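Local coordinates for DNA mismatch repair protein MutS (Thermus aquaticus, PDB 1EWQ) that recognises mismatched DNA in the repair of replication errors and carries a weak ATPase activity, at residues 15-19 and 107-111; 131-135 and 146-150; 169-173 and 292-296. One frame throughout, in Å; residues are numbered along the deposited sequence.

Contact 1: 15-19 and 107-111. With nucleotides of chain B.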
ATOM      1  N   PRO C  15     -14.187 -17.422  34.987  1.00 61.52           N
ATOM      2  CA  PRO C  15     -15.056 -18.242  34.137  1.00 60.65           C
ATOM      3  C   PRO C  15     -15.145 -17.772  32.681  1.00 59.78           C
ATOM      4  O   PRO C  15     -14.978 -18.572  31.760  1.00 59.48           O
ATOM      5  CB  PRO C  15     -16.399 -18.165  34.854  1.00 60.78           C
ATOM      6  CG  PRO C  15     -15.988 -18.132  36.281  1.00 61.05           C
ATOM      7  CD  PRO C  15     -14.850 -17.130  36.272  1.00 61.42           C
ATOM      8  N   LEU C  16     -15.408 -16.480  32.483  1.00 58.79           N
ATOM      9  CA  LEU C  16     -15.513 -15.905  31.140  1.00 57.96           C
ATOM     10  C   LEU C  16     -14.252 -16.178  30.327  1.00 57.44           C
ATOM     11  O   LEU C  16     -14.324 -16.649  29.189  1.00 57.15           O
ATOM     12  CB  LEU C  16     -15.747 -14.390  31.209  1.00 57.49           C
ATOM     13  CG  LEU C  16     -15.910 -13.673  29.861  1.00 57.23           C
ATOM     14  CD1 LEU C  16     -17.166 -14.177  29.166  1.00 56.85           C
ATOM     15  CD2 LEU C  16     -15.992 -12.161  30.070  1.00 56.96           C
ATOM     16  N   LEU C  17     -13.100 -15.879  30.919  1.00 56.95           N
ATOM     17  CA  LEU C  17     -11.829 -16.094  30.243  1.00 56.55           C
ATOM     18  C   LEU C  17     -11.617 -17.566  29.904  1.00 56.15           C
ATOM     19  O   LEU C  17     -10.843 -17.902  29.011  1.00 56.18           O
ATOM     20  CB  LEU C  17     -10.679 -15.558  31.099  1.00 56.41           C
ATOM     21  CG  LEU C  17     -10.663 -14.029  31.201  1.00 56.47           C
ATOM     22  CD1 LEU C  17      -9.526 -13.572  32.110  1.00 56.21           C
ATOM     23  CD2 LEU C  17     -10.505 -13.435  29.802  1.00 56.24           C
ATOM     24  N   GLN C  18     -12.312 -18.444  30.617  1.00 55.84           N
ATOM     25  CA  GLN C  18     -12.210 -19.872  30.354  1.00 55.43           C
ATOM     26  C   GLN C  18     -13.016 -20.165  29.106  1.00 54.79           C
ATOM     27  O   GLN C  18     -12.504 -20.729  28.144  1.00 54.57           O
ATOM     28  CB  GLN C  18     -12.766 -20.683  31.525  1.00 55.88           C
ATOM     29  CG  GLN C  18     -11.701 -21.180  32.481  1.00 56.31           C
ATOM     30  CD  GLN C  18     -10.729 -22.135  31.818  1.00 56.33           C
ATOM     31  OE1 GLN C  18     -11.131 -23.148  31.246  1.00 56.38           O
ATOM     32  NE2 GLN C  18      -9.440 -21.817  31.895  1.00 56.47           N
ATOM     33  N   GLN C  19     -14.285 -19.771  29.138  1.00 54.29           N
ATOM     34  CA  GLN C  19     -15.189 -19.958  28.015  1.00 53.74           C
ATOM     35  C   GLN C  19     -14.495 -19.417  26.767  1.00 53.74           C
ATOM     36  O   GLN C  19     -14.611 -19.988  25.682  1.00 53.81           O
ATOM     37  CB  GLN C  19     -16.490 -19.196  28.282  1.00 53.44           C
ATOM     38  CG  GLN C  19     -17.527 -19.285  27.184  1.00 53.21           C
ATOM     39  CD  GLN C  19     -18.792 -18.524  27.522  1.00 52.99           C
ATOM     40  OE1 GLN C  19     -18.752 -17.324  27.790  1.00 52.86           O
ATOM     41  NE2 GLN C  19     -19.925 -19.221  27.512  1.00 52.76           N
ATOM     42  N   LEU C 107     -23.150 -18.342  33.146  1.00 63.02           N
ATOM     43  CA  LEU C 107     -22.416 -17.835  31.995  1.00 62.30           C
ATOM     44  C   LEU C 107     -23.223 -17.999  30.705  1.00 61.69           C
ATOM     45  O   LEU C 107     -23.731 -19.082  30.418  1.00 61.71           O
ATOM     46  CB  LEU C 107     -21.078 -18.573  31.895  1.00 62.16           C
ATOM     47  CG  LEU C 107     -19.942 -17.909  31.120  1.00 62.22           C
ATOM     48  CD1 LEU C 107     -19.706 -16.498  31.645  1.00 62.05           C
ATOM     49  CD2 LEU C 107     -18.679 -18.753  31.262  1.00 62.00           C
ATOM     50  N   VAL C 108     -23.350 -16.922  29.934  1.00 60.93           N
ATOM     51  CA  VAL C 108     -24.100 -16.972  28.681  1.00 60.22           C
ATOM     52  C   VAL C 108     -23.466 -17.959  27.701  1.00 59.69           C
ATOM     53  O   VAL C 108     -22.241 -18.086  27.640  1.00 59.39           O
ATOM     54  CB  VAL C 108     -24.170 -15.580  28.008  1.00 60.21           C
ATOM     55  CG1 VAL C 108     -24.904 -15.675  26.678  1.00 60.08           C
ATOM     56  CG2 VAL C 108     -24.875 -14.593  28.926  1.00 60.09           C
ATOM     57  N   ARG C 109     -24.309 -18.664  26.949  1.00 58.99           N
ATOM     58  CA  ARG C 109     -23.831 -19.635  25.966  1.00 58.44           C
ATOM     59  C   ARG C 109     -23.099 -18.923  24.831  1.00 57.32           C
ATOM     60  O   ARG C 109     -23.670 -18.062  24.158  1.00 57.32           O
ATOM     61  CB  ARG C 109     -25.001 -20.432  25.366  1.00 59.32           C
ATOM     62  CG  ARG C 109     -25.811 -21.281  26.350  1.00 60.61           C
ATOM     63  CD  ARG C 109     -26.985 -21.964  25.636  1.00 61.46           C
ATOM     64  NE  ARG C 109     -27.913 -22.624  26.554  1.00 62.24           N
ATOM     65  CZ  ARG C 109     -29.095 -23.123  26.194  1.00 62.53           C
ATOM     66  NH1 ARG C 109     -29.491 -23.036  24.930  1.00 62.62           N
ATOM     67  NH2 ARG C 109     -29.881 -23.709  27.093  1.00 62.49           N
ATOM     68  N   ARG C 110     -21.835 -19.281  24.622  1.00 55.95           N
ATOM     69  CA  ARG C 110     -21.047 -18.686  23.550  1.00 54.66           C
ATOM     70  C   ARG C 110     -20.349 -19.751  22.719  1.00 53.64           C
ATOM     71  O   ARG C 110     -19.693 -20.653  23.248  1.00 53.26           O
ATOM     72  CB  ARG C 110     -20.028 -17.699  24.118  1.00 54.73           C
ATOM     73  CG  ARG C 110     -20.714 -16.524  24.764  1.00 55.01           C
ATOM     74  CD  ARG C 110     -19.771 -15.536  25.415  1.00 55.34           C
ATOM     75  NE  ARG C 110     -20.544 -14.646  26.272  1.00 55.67           N
ATOM     76  CZ  ARG C 110     -20.035 -13.659  26.996  1.00 55.76           C
ATOM     77  NH1 ARG C 110     -18.733 -13.419  26.970  1.00 56.18           N
ATOM     78  NH2 ARG C 110     -20.833 -12.915  27.748  1.00 55.41           N
ATOM     79  N   GLU C 111     -20.515 -19.635  21.405  1.00 52.43           N
ATOM     80  CA  GLU C 111     -19.924 -20.568  20.463  1.00 51.16           C
ATOM     81  C   GLU C 111     -19.549 -19.799  19.202  1.00 49.87           C
ATOM     82  O   GLU C 111     -20.006 -18.678  18.982  1.00 49.69           O
ATOM     83  CB  GLU C 111     -20.939 -21.654  20.095  1.00 51.82           C
ATOM     84  CG  GLU C 111     -21.734 -22.202  21.270  1.00 52.61           C
ATOM     85  CD  GLU C 111     -22.916 -23.045  20.829  1.00 53.02           C
ATOM     86  OE1 GLU C 111     -23.770 -22.527  20.077  1.00 53.18           O
ATOM     87  OE2 GLU C 111     -22.994 -24.223  21.236  1.00 53.53           O
TER
ATOM     88  P    DT B  15     -16.528 -14.196  35.140  1.00 48.78           P
ATOM     89  OP1  DT B  15     -15.433 -14.884  34.412  1.00 48.51           O
ATOM     90  OP2  DT B  15     -17.642 -14.991  35.725  1.00 48.48           O
ATOM     91  O5'  DT B  15     -15.834 -13.351  36.290  1.00 49.33           O
ATOM     92  C5'  DT B  15     -16.426 -12.142  36.733  1.00 50.06           C
ATOM     93  C4'  DT B  15     -15.582 -11.510  37.813  1.00 50.35           C
ATOM     94  O4'  DT B  15     -16.331 -10.397  38.341  1.00 50.22           O
ATOM     95  C3'  DT B  15     -15.328 -12.424  39.005  1.00 50.86           C
ATOM     96  O3'  DT B  15     -14.095 -12.048  39.627  1.00 52.11           O
ATOM     97  C2'  DT B  15     -16.529 -12.169  39.896  1.00 50.47           C
ATOM     98  C1'  DT B  15     -16.895 -10.720  39.603  1.00 49.96           C
ATOM     99  N1   DT B  15     -18.342 -10.467  39.499  1.00 49.50           N
ATOM    100  C2   DT B  15     -18.816  -9.248  39.930  1.00 49.33           C
ATOM    101  O2   DT B  15     -18.094  -8.379  40.406  1.00 49.33           O
ATOM    102  N3   DT B  15     -20.172  -9.075  39.779  1.00 49.12           N
ATOM    103  C4   DT B  15     -21.078  -9.977  39.253  1.00 49.17           C
ATOM    104  O4   DT B  15     -22.271  -9.676  39.172  1.00 48.91           O
ATOM    105  C5   DT B  15     -20.510 -11.239  38.826  1.00 49.17           C
ATOM    106  C7   DT B  15     -21.414 -12.276  38.237  1.00 49.13           C
ATOM    107  C6   DT B  15     -19.190 -11.420  38.976  1.00 49.15           C
ATOM    108  P    DC B  14     -22.331 -13.346  31.466  1.00 46.64           P
ATOM    109  OP1  DC B  14     -21.944 -14.592  30.754  1.00 46.19           O
ATOM    110  OP2  DC B  14     -23.567 -13.326  32.294  1.00 46.35           O
ATOM    111  O5'  DC B  14     -21.077 -12.904  32.344  1.00 46.67           O
ATOM    112  C5'  DC B  14     -19.827 -12.637  31.711  1.00 46.87           C
ATOM    113  C4'  DC B  14     -18.815 -12.134  32.712  1.00 46.96           C
ATOM    114  O4'  DC B  14     -19.256 -10.878  33.283  1.00 46.85           O
ATOM    115  C3'  DC B  14     -18.554 -13.070  33.892  1.00 47.32           C
ATOM    116  O3'  DC B  14     -17.153 -13.062  34.189  1.00 48.00           O
ATOM    117  C2'  DC B  14     -19.351 -12.439  35.021  1.00 47.03           C
ATOM    118  C1'  DC B  14     -19.223 -10.957  34.702  1.00 46.53           C
ATOM    119  N1   DC B  14     -20.287 -10.079  35.243  1.00 45.68           N
ATOM    120  C2   DC B  14     -19.925  -9.019  36.099  1.00 45.17           C
ATOM    121  O2   DC B  14     -18.730  -8.874  36.410  1.00 44.93           O
ATOM    122  N3   DC B  14     -20.885  -8.187  36.566  1.00 44.56           N
ATOM    123  C4   DC B  14     -22.158  -8.380  36.221  1.00 44.76           C
ATOM    124  N4   DC B  14     -23.069  -7.522  36.688  1.00 44.60           N
ATOM    125  C5   DC B  14     -22.558  -9.462  35.375  1.00 44.99           C
ATOM    126  C6   DC B  14     -21.599 -10.278  34.913  1.00 45.28           C
TER
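In the mixed alpha/beta mismatch-recognition domain (MutS domain I), the first turn of helix 15-26 packs against the lead-in to the edge strand 110-116, and both segments touch the DNA backbone. Gln19 makes the largest contribution: with chi1 and chi2 both t its chain is fully extended, so that NE2 donates to Val108 O (2.6 Å, 164°) while OE1 lies 3.1 Å from Arg110 CD. Leu107 (t, p) turns toward the helix, its CD2 4.3 Å from Pro15 CB and its CD1 4.2 Å from CD1 of Leu16, which has the same t, p conformation. Arg110 starts m and then runs straight, carrying its guanidinium toward the phosphate of DC14 of chain B; Phe34 of strand 31-36 touches the side chains of Leu16, Gln19 and Arg110. Arg109 points away and forms a salt bridge with Glu99. Backbone amides at the start of the helix and before the strand hold successive phosphates of chain B: Val108 N donates to DC14 OP1 at 2.8 Å, and Leu16 N to DT15 OP1 at 2.5 Å.

Contact 2: 131-135 and 146-150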
ATOM      1  N   ALA C 131     -16.995 -12.383  -8.955  1.00 28.42           N
ATOM      2  CA  ALA C 131     -17.097 -13.680  -8.311  1.00 27.83           C
ATOM      3  C   ALA C 131     -15.970 -13.766  -7.291  1.00 27.65           C
ATOM      4  O   ALA C 131     -14.877 -13.251  -7.516  1.00 27.47           O
ATOM      5  CB  ALA C 131     -16.962 -14.787  -9.334  1.00 27.48           C
ATOM      6  N   ASN C 132     -16.246 -14.416  -6.169  1.00 27.06           N
ATOM      7  CA  ASN C 132     -15.266 -14.574  -5.108  1.00 26.67           C
ATOM      8  C   ASN C 132     -15.078 -16.080  -4.921  1.00 26.30           C
ATOM      9  O   ASN C 132     -15.920 -16.756  -4.323  1.00 25.94           O
ATOM     10  CB  ASN C 132     -15.801 -13.920  -3.837  1.00 27.22           C
ATOM     11  CG  ASN C 132     -14.759 -13.797  -2.770  1.00 27.63           C
ATOM     12  OD1 ASN C 132     -14.857 -14.428  -1.713  1.00 28.20           O
ATOM     13  ND2 ASN C 132     -13.744 -12.983  -3.030  1.00 27.67           N
ATOM     14  N   TYR C 133     -13.969 -16.600  -5.435  1.00 25.46           N
ATOM     15  CA  TYR C 133     -13.724 -18.032  -5.376  1.00 24.92           C
ATOM     16  C   TYR C 133     -12.787 -18.579  -4.319  1.00 24.84           C
ATOM     17  O   TYR C 133     -11.729 -18.011  -4.039  1.00 24.71           O
ATOM     18  CB  TYR C 133     -13.181 -18.550  -6.720  1.00 24.18           C
ATOM     19  CG  TYR C 133     -14.090 -18.406  -7.922  1.00 23.81           C
ATOM     20  CD1 TYR C 133     -13.740 -17.567  -8.989  1.00 23.17           C
ATOM     21  CD2 TYR C 133     -15.273 -19.136  -8.020  1.00 23.13           C
ATOM     22  CE1 TYR C 133     -14.548 -17.468 -10.120  1.00 22.83           C
ATOM     23  CE2 TYR C 133     -16.086 -19.042  -9.151  1.00 22.75           C
ATOM     24  CZ  TYR C 133     -15.716 -18.207 -10.193  1.00 22.56           C
ATOM     25  OH  TYR C 133     -16.520 -18.116 -11.309  1.00 22.73           O
ATOM     26  N   LEU C 134     -13.202 -19.709  -3.755  1.00 24.76           N
ATOM     27  CA  LEU C 134     -12.379 -20.481  -2.832  1.00 24.48           C
ATOM     28  C   LEU C 134     -11.960 -21.554  -3.833  1.00 24.57           C
ATOM     29  O   LEU C 134     -12.804 -22.097  -4.535  1.00 24.41           O
ATOM     30  CB  LEU C 134     -13.210 -21.139  -1.723  1.00 23.83           C
ATOM     31  CG  LEU C 134     -12.456 -22.195  -0.887  1.00 23.64           C
ATOM     32  CD1 LEU C 134     -11.290 -21.558  -0.160  1.00 22.88           C
ATOM     33  CD2 LEU C 134     -13.398 -22.842   0.114  1.00 23.16           C
ATOM     34  N   ALA C 135     -10.673 -21.836  -3.928  1.00 25.04           N
ATOM     35  CA  ALA C 135     -10.197 -22.847  -4.856  1.00 25.82           C
ATOM     36  C   ALA C 135      -9.497 -23.976  -4.103  1.00 26.42           C
ATOM     37  O   ALA C 135      -8.952 -23.766  -3.017  1.00 26.52           O
ATOM     38  CB  ALA C 135      -9.239 -22.215  -5.868  1.00 25.50           C
ATOM     39  N   ALA C 146     -10.855 -27.377  -8.267  1.00 24.46           N
ATOM     40  CA  ALA C 146     -12.274 -27.086  -8.070  1.00 23.78           C
ATOM     41  C   ALA C 146     -12.472 -25.725  -7.428  1.00 23.63           C
ATOM     42  O   ALA C 146     -11.657 -25.273  -6.630  1.00 23.95           O
ATOM     43  CB  ALA C 146     -12.934 -28.166  -7.222  1.00 23.23           C
ATOM     44  N   PHE C 147     -13.566 -25.071  -7.795  1.00 22.80           N
ATOM     45  CA  PHE C 147     -13.885 -23.759  -7.271  1.00 22.39           C
ATOM     46  C   PHE C 147     -15.261 -23.753  -6.633  1.00 22.56           C
ATOM     47  O   PHE C 147     -16.149 -24.517  -7.014  1.00 22.61           O
ATOM     48  CB  PHE C 147     -13.885 -22.709  -8.388  1.00 21.48           C
ATOM     49  CG  PHE C 147     -12.577 -22.572  -9.099  1.00 20.66           C
ATOM     50  CD1 PHE C 147     -12.363 -23.212 -10.302  1.00 20.39           C
ATOM     51  CD2 PHE C 147     -11.555 -21.791  -8.561  1.00 20.22           C
ATOM     52  CE1 PHE C 147     -11.141 -23.085 -10.973  1.00 20.34           C
ATOM     53  CE2 PHE C 147     -10.340 -21.660  -9.219  1.00 20.23           C
ATOM     54  CZ  PHE C 147     -10.134 -22.309 -10.428  1.00 20.37           C
ATOM     55  N   LEU C 148     -15.424 -22.874  -5.659  1.00 22.82           N
ATOM     56  CA  LEU C 148     -16.698 -22.696  -4.988  1.00 23.31           C
ATOM     57  C   LEU C 148     -16.832 -21.219  -4.668  1.00 23.65           C
ATOM     58  O   LEU C 148     -15.894 -20.604  -4.161  1.00 22.99           O
ATOM     59  CB  LEU C 148     -16.776 -23.489  -3.675  1.00 23.27           C
ATOM     60  CG  LEU C 148     -18.025 -23.184  -2.829  1.00 23.91           C
ATOM     61  CD1 LEU C 148     -19.302 -23.591  -3.597  1.00 23.77           C
ATOM     62  CD2 LEU C 148     -17.953 -23.941  -1.496  1.00 23.95           C
ATOM     63  N   ASP C 149     -17.988 -20.649  -5.009  1.00 24.07           N
ATOM     64  CA  ASP C 149     -18.276 -19.258  -4.693  1.00 24.85           C
ATOM     65  C   ASP C 149     -19.436 -19.431  -3.738  1.00 24.86           C
ATOM     66  O   ASP C 149     -20.577 -19.673  -4.146  1.00 24.79           O
ATOM     67  CB  ASP C 149     -18.721 -18.456  -5.921  1.00 25.40           C
ATOM     68  CG  ASP C 149     -18.915 -16.980  -5.605  1.00 26.08           C
ATOM     69  OD1 ASP C 149     -19.304 -16.668  -4.455  1.00 25.84           O
ATOM     70  OD2 ASP C 149     -18.692 -16.135  -6.508  1.00 26.69           O
ATOM     71  N   VAL C 150     -19.127 -19.330  -2.456  1.00 24.97           N
ATOM     72  CA  VAL C 150     -20.116 -19.521  -1.417  1.00 25.19           C
ATOM     73  C   VAL C 150     -21.259 -18.509  -1.464  1.00 25.39           C
ATOM     74  O   VAL C 150     -22.365 -18.821  -1.023  1.00 25.73           O
ATOM     75  CB  VAL C 150     -19.434 -19.484  -0.024  1.00 25.87           C
ATOM     76  CG1 VAL C 150     -20.408 -19.889   1.051  1.00 25.70           C
ATOM     77  CG2 VAL C 150     -18.219 -20.416  -0.019  1.00 26.24           C
TER
HETATM   78  O   HOH W   1     -16.710 -17.926  -1.917  1.00 27.36           O
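The two segments run antiparallel at the open end of the beta hairpin 134-139/143-149, their end-to-end directions 144° apart. Leu134 and Leu148 form a hydrogen-bonded pair, Leu134 N to Leu148 O at 2.9 Å and Leu148 N to Leu134 O at 3.0 Å; Ala135 and Phe147 follow as a non-hydrogen-bonded pair with CA atoms 4.5 Å apart. Beyond the ladder, Asn132 N donates to Asp149 OD2 (3.0 Å), and a water bridges Asn132 O and Val150 N, 2.8 Å from each. Leu134 and Leu148 share one face, covered by helix 215-232. On the other, the edge of the Phe147 ring meets the face of Tyr133, centroids 5.5 Å apart, and Phe147 CE2 rests 3.6 Å from Ala135 CB. Tyr133 OH bonds to Glu154, and Asp149 OD1 to Ser151. Where the strands part in this buried hairpin end of MutS domain II, a carboxylate thus satisfies Asn132 N and a water serves Asn132 O and Val150 N, while the leucine face stays apolar.

Contact 3: 169-173 and 292-296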
ATOM      1  N   GLU C 169      -5.366 -22.437 -15.370  1.00 27.75           N
ATOM      2  CA  GLU C 169      -6.781 -22.511 -15.030  1.00 27.44           C
ATOM      3  C   GLU C 169      -7.029 -21.754 -13.746  1.00 26.99           C
ATOM      4  O   GLU C 169      -8.041 -21.079 -13.597  1.00 26.35           O
ATOM      5  CB  GLU C 169      -7.245 -23.959 -14.841  1.00 27.42           C
ATOM      6  CG  GLU C 169      -7.954 -24.556 -16.029  1.00 27.95           C
ATOM      7  CD  GLU C 169      -9.075 -23.679 -16.571  1.00 27.90           C
ATOM      8  OE1 GLU C 169     -10.107 -23.493 -15.902  1.00 27.95           O
ATOM      9  OE2 GLU C 169      -8.909 -23.171 -17.687  1.00 28.77           O
ATOM     10  N   LEU C 170      -6.092 -21.878 -12.817  1.00 27.08           N
ATOM     11  CA  LEU C 170      -6.202 -21.212 -11.527  1.00 27.28           C
ATOM     12  C   LEU C 170      -6.126 -19.696 -11.720  1.00 26.95           C
ATOM     13  O   LEU C 170      -6.960 -18.955 -11.201  1.00 26.76           O
ATOM     14  CB  LEU C 170      -5.080 -21.699 -10.592  1.00 28.03           C
ATOM     15  CG  LEU C 170      -5.072 -21.342  -9.092  1.00 28.45           C
ATOM     16  CD1 LEU C 170      -5.007 -19.846  -8.927  1.00 29.27           C
ATOM     17  CD2 LEU C 170      -6.305 -21.888  -8.415  1.00 28.31           C
ATOM     18  N   PHE C 171      -5.146 -19.238 -12.492  1.00 26.44           N
ATOM     19  CA  PHE C 171      -4.987 -17.806 -12.714  1.00 26.07           C
ATOM     20  C   PHE C 171      -6.192 -17.112 -13.359  1.00 26.04           C
ATOM     21  O   PHE C 171      -6.601 -16.043 -12.912  1.00 25.93           O
ATOM     22  CB  PHE C 171      -3.765 -17.524 -13.572  1.00 26.00           C
ATOM     23  CG  PHE C 171      -3.482 -16.072 -13.722  1.00 26.03           C
ATOM     24  CD1 PHE C 171      -2.749 -15.397 -12.755  1.00 26.04           C
ATOM     25  CD2 PHE C 171      -3.995 -15.359 -14.799  1.00 26.04           C
ATOM     26  CE1 PHE C 171      -2.533 -14.035 -12.856  1.00 26.04           C
ATOM     27  CE2 PHE C 171      -3.782 -13.986 -14.906  1.00 26.25           C
ATOM     28  CZ  PHE C 171      -3.053 -13.325 -13.937  1.00 25.65           C
ATOM     29  N   ARG C 172      -6.754 -17.699 -14.410  1.00 25.75           N
ATOM     30  CA  ARG C 172      -7.899 -17.065 -15.054  1.00 26.25           C
ATOM     31  C   ARG C 172      -9.080 -16.883 -14.087  1.00 25.92           C
ATOM     32  O   ARG C 172      -9.962 -16.075 -14.341  1.00 26.17           O
ATOM     33  CB  ARG C 172      -8.341 -17.848 -16.313  1.00 26.82           C
ATOM     34  CG  ARG C 172      -8.197 -19.358 -16.215  1.00 27.71           C
ATOM     35  CD  ARG C 172      -8.974 -20.171 -17.275  1.00 28.63           C
ATOM     36  NE  ARG C 172      -9.119 -19.540 -18.592  1.00 29.21           N
ATOM     37  CZ  ARG C 172      -9.260 -20.224 -19.730  1.00 29.63           C
ATOM     38  NH1 ARG C 172      -9.257 -21.556 -19.704  1.00 29.89           N
ATOM     39  NH2 ARG C 172      -9.432 -19.594 -20.890  1.00 28.10           N
ATOM     40  N   HIS C 173      -9.097 -17.622 -12.980  1.00 25.53           N
ATOM     41  CA  HIS C 173     -10.189 -17.488 -12.015  1.00 25.42           C
ATOM     42  C   HIS C 173      -9.864 -16.537 -10.879  1.00 25.97           C
ATOM     43  O   HIS C 173     -10.760 -16.108 -10.161  1.00 26.04           O
ATOM     44  CB  HIS C 173     -10.570 -18.847 -11.430  1.00 24.91           C
ATOM     45  CG  HIS C 173     -11.256 -19.753 -12.405  1.00 23.90           C
ATOM     46  ND1 HIS C 173     -12.619 -19.735 -12.609  1.00 23.93           N
ATOM     47  CD2 HIS C 173     -10.760 -20.675 -13.260  1.00 23.03           C
ATOM     48  CE1 HIS C 173     -12.932 -20.609 -13.549  1.00 23.32           C
ATOM     49  NE2 HIS C 173     -11.821 -21.192 -13.961  1.00 23.56           N
ATOM     50  N   LEU C 292     -15.445 -13.665 -20.737  1.00 24.84           N
ATOM     51  CA  LEU C 292     -14.083 -13.274 -21.084  1.00 25.13           C
ATOM     52  C   LEU C 292     -13.080 -14.325 -20.588  1.00 24.92           C
ATOM     53  O   LEU C 292     -12.078 -14.587 -21.246  1.00 24.65           O
ATOM     54  CB  LEU C 292     -13.747 -11.906 -20.476  1.00 25.18           C
ATOM     55  CG  LEU C 292     -14.252 -10.666 -21.223  1.00 25.86           C
ATOM     56  CD1 LEU C 292     -14.047  -9.430 -20.353  1.00 26.15           C
ATOM     57  CD2 LEU C 292     -13.507 -10.509 -22.544  1.00 25.55           C
ATOM     58  N   ARG C 293     -13.351 -14.926 -19.431  1.00 24.92           N
ATOM     59  CA  ARG C 293     -12.452 -15.943 -18.874  1.00 25.20           C
ATOM     60  C   ARG C 293     -12.328 -17.136 -19.837  1.00 24.62           C
ATOM     61  O   ARG C 293     -11.247 -17.692 -20.021  1.00 24.59           O
ATOM     62  CB  ARG C 293     -12.980 -16.450 -17.514  1.00 26.34           C
ATOM     63  CG  ARG C 293     -11.897 -16.777 -16.499  1.00 28.24           C
ATOM     64  CD  ARG C 293     -12.358 -17.759 -15.418  1.00 29.51           C
ATOM     65  NE  ARG C 293     -13.624 -17.399 -14.779  1.00 30.61           N
ATOM     66  CZ  ARG C 293     -13.856 -16.244 -14.176  1.00 31.05           C
ATOM     67  NH1 ARG C 293     -12.904 -15.322 -14.135  1.00 32.14           N
ATOM     68  NH2 ARG C 293     -15.027 -16.022 -13.593  1.00 31.10           N
ATOM     69  N   HIS C 294     -13.449 -17.523 -20.443  1.00 24.29           N
ATOM     70  CA  HIS C 294     -13.482 -18.653 -21.373  1.00 23.12           C
ATOM     71  C   HIS C 294     -14.219 -18.329 -22.670  1.00 23.16           C
ATOM     72  O   HIS C 294     -15.411 -18.614 -22.796  1.00 22.33           O
ATOM     73  CB  HIS C 294     -14.168 -19.853 -20.713  1.00 22.74           C
ATOM     74  CG  HIS C 294     -13.437 -20.388 -19.523  1.00 22.49           C
ATOM     75  ND1 HIS C 294     -12.448 -21.343 -19.623  1.00 23.02           N
ATOM     76  CD2 HIS C 294     -13.528 -20.078 -18.213  1.00 22.20           C
ATOM     77  CE1 HIS C 294     -11.959 -21.596 -18.423  1.00 22.80           C
ATOM     78  NE2 HIS C 294     -12.599 -20.840 -17.550  1.00 23.01           N
ATOM     79  N   PRO C 295     -13.525 -17.712 -23.644  1.00 23.40           N
ATOM     80  CA  PRO C 295     -14.169 -17.383 -24.923  1.00 23.44           C
ATOM     81  C   PRO C 295     -14.592 -18.694 -25.585  1.00 24.10           C
ATOM     82  O   PRO C 295     -13.929 -19.718 -25.414  1.00 24.28           O
ATOM     83  CB  PRO C 295     -13.059 -16.677 -25.716  1.00 23.30           C
ATOM     84  CG  PRO C 295     -12.167 -16.095 -24.621  1.00 23.62           C
ATOM     85  CD  PRO C 295     -12.145 -17.192 -23.583  1.00 23.24           C
ATOM     86  N   LEU C 296     -15.679 -18.656 -26.349  1.00 24.98           N
ATOM     87  CA  LEU C 296     -16.206 -19.843 -27.026  1.00 25.52           C
ATOM     88  C   LEU C 296     -15.464 -20.220 -28.319  1.00 26.14           C
ATOM     89  O   LEU C 296     -14.765 -19.408 -28.914  1.00 26.18           O
ATOM     90  CB  LEU C 296     -17.693 -19.630 -27.358  1.00 24.84           C
ATOM     91  CG  LEU C 296     -18.616 -19.083 -26.262  1.00 24.26           C
ATOM     92  CD1 LEU C 296     -20.032 -18.952 -26.820  1.00 24.08           C
ATOM     93  CD2 LEU C 296     -18.608 -19.999 -25.040  1.00 23.77           C
TER
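Leu292, in the last turn of helix 282-293, brings the chain up to the C-terminal end of helix 163-173, and the contact itself begins at Arg293, where Arg293 CA is 6.0 Å from Arg172 CA. The aliphatic part of Arg293 does the packing: CG lies 3.7 Å from Arg172 CB, and CD sits over the face of the His173 ring, 3.5 Å from its centroid and 15° off the normal, a CH-pi contact. The guanidinium then reaches the backbone of the other helix, Arg293 NH1 donating to Arg172 O at 3.0 Å with an angle of 149°. The Arg172 side chain extends toward the second segment, where Arg172 NH2 comes within 2.8 Å of Arg293 O; the hydrogen bond of Arg172 NH2 is to Met250 O. At His294 the chain leaves helical geometry, and the imidazole slides across the guanidinium of Arg172, over one face of it, with Glu169 OE2 near the plane of the histidine ring at its edge. Glu169 fixes that guanidinium from within its own helix through a salt bridge, OE2 to Arg172 NH1 at 2.6 Å, while its OE1 is bonded to Tyr244. Phe249 meets the His294 ring edge-to-face. Pro295 and Leu296 lead away, Pro295 pairing through its backbone with Met250 and Leu296 with Gln604. The arrangement is a buried, arginine- and histidine-rich domain interface, in which the end of a helix of the alpha/beta MutS domain II docks on the end of a helix of the largely helical domain III.

From the N terminus, contact 1 comes first, joining the start of helix 15-26 to strand 110-116 and closing a loop of 87 residues that takes in most of the DNA-contacting domain I. The chain then enters domain II, where contact 2 closes the hairpin 134-139/143-149, with ten residues between its segments. Contact 3 spans 118 residues, bringing domain III back onto helix 163-173. The three loops follow one another in series, neither nesting nor crossing. Contact 1 stands apart, its centre about 34 Å from that of contact 2 and about 47 Å from that of contact 3. Contacts 2 and 3 touch: His173 stacks on Phe147 and meets Tyr133 edge-to-face, linking the domain II sheet to the domain III junction.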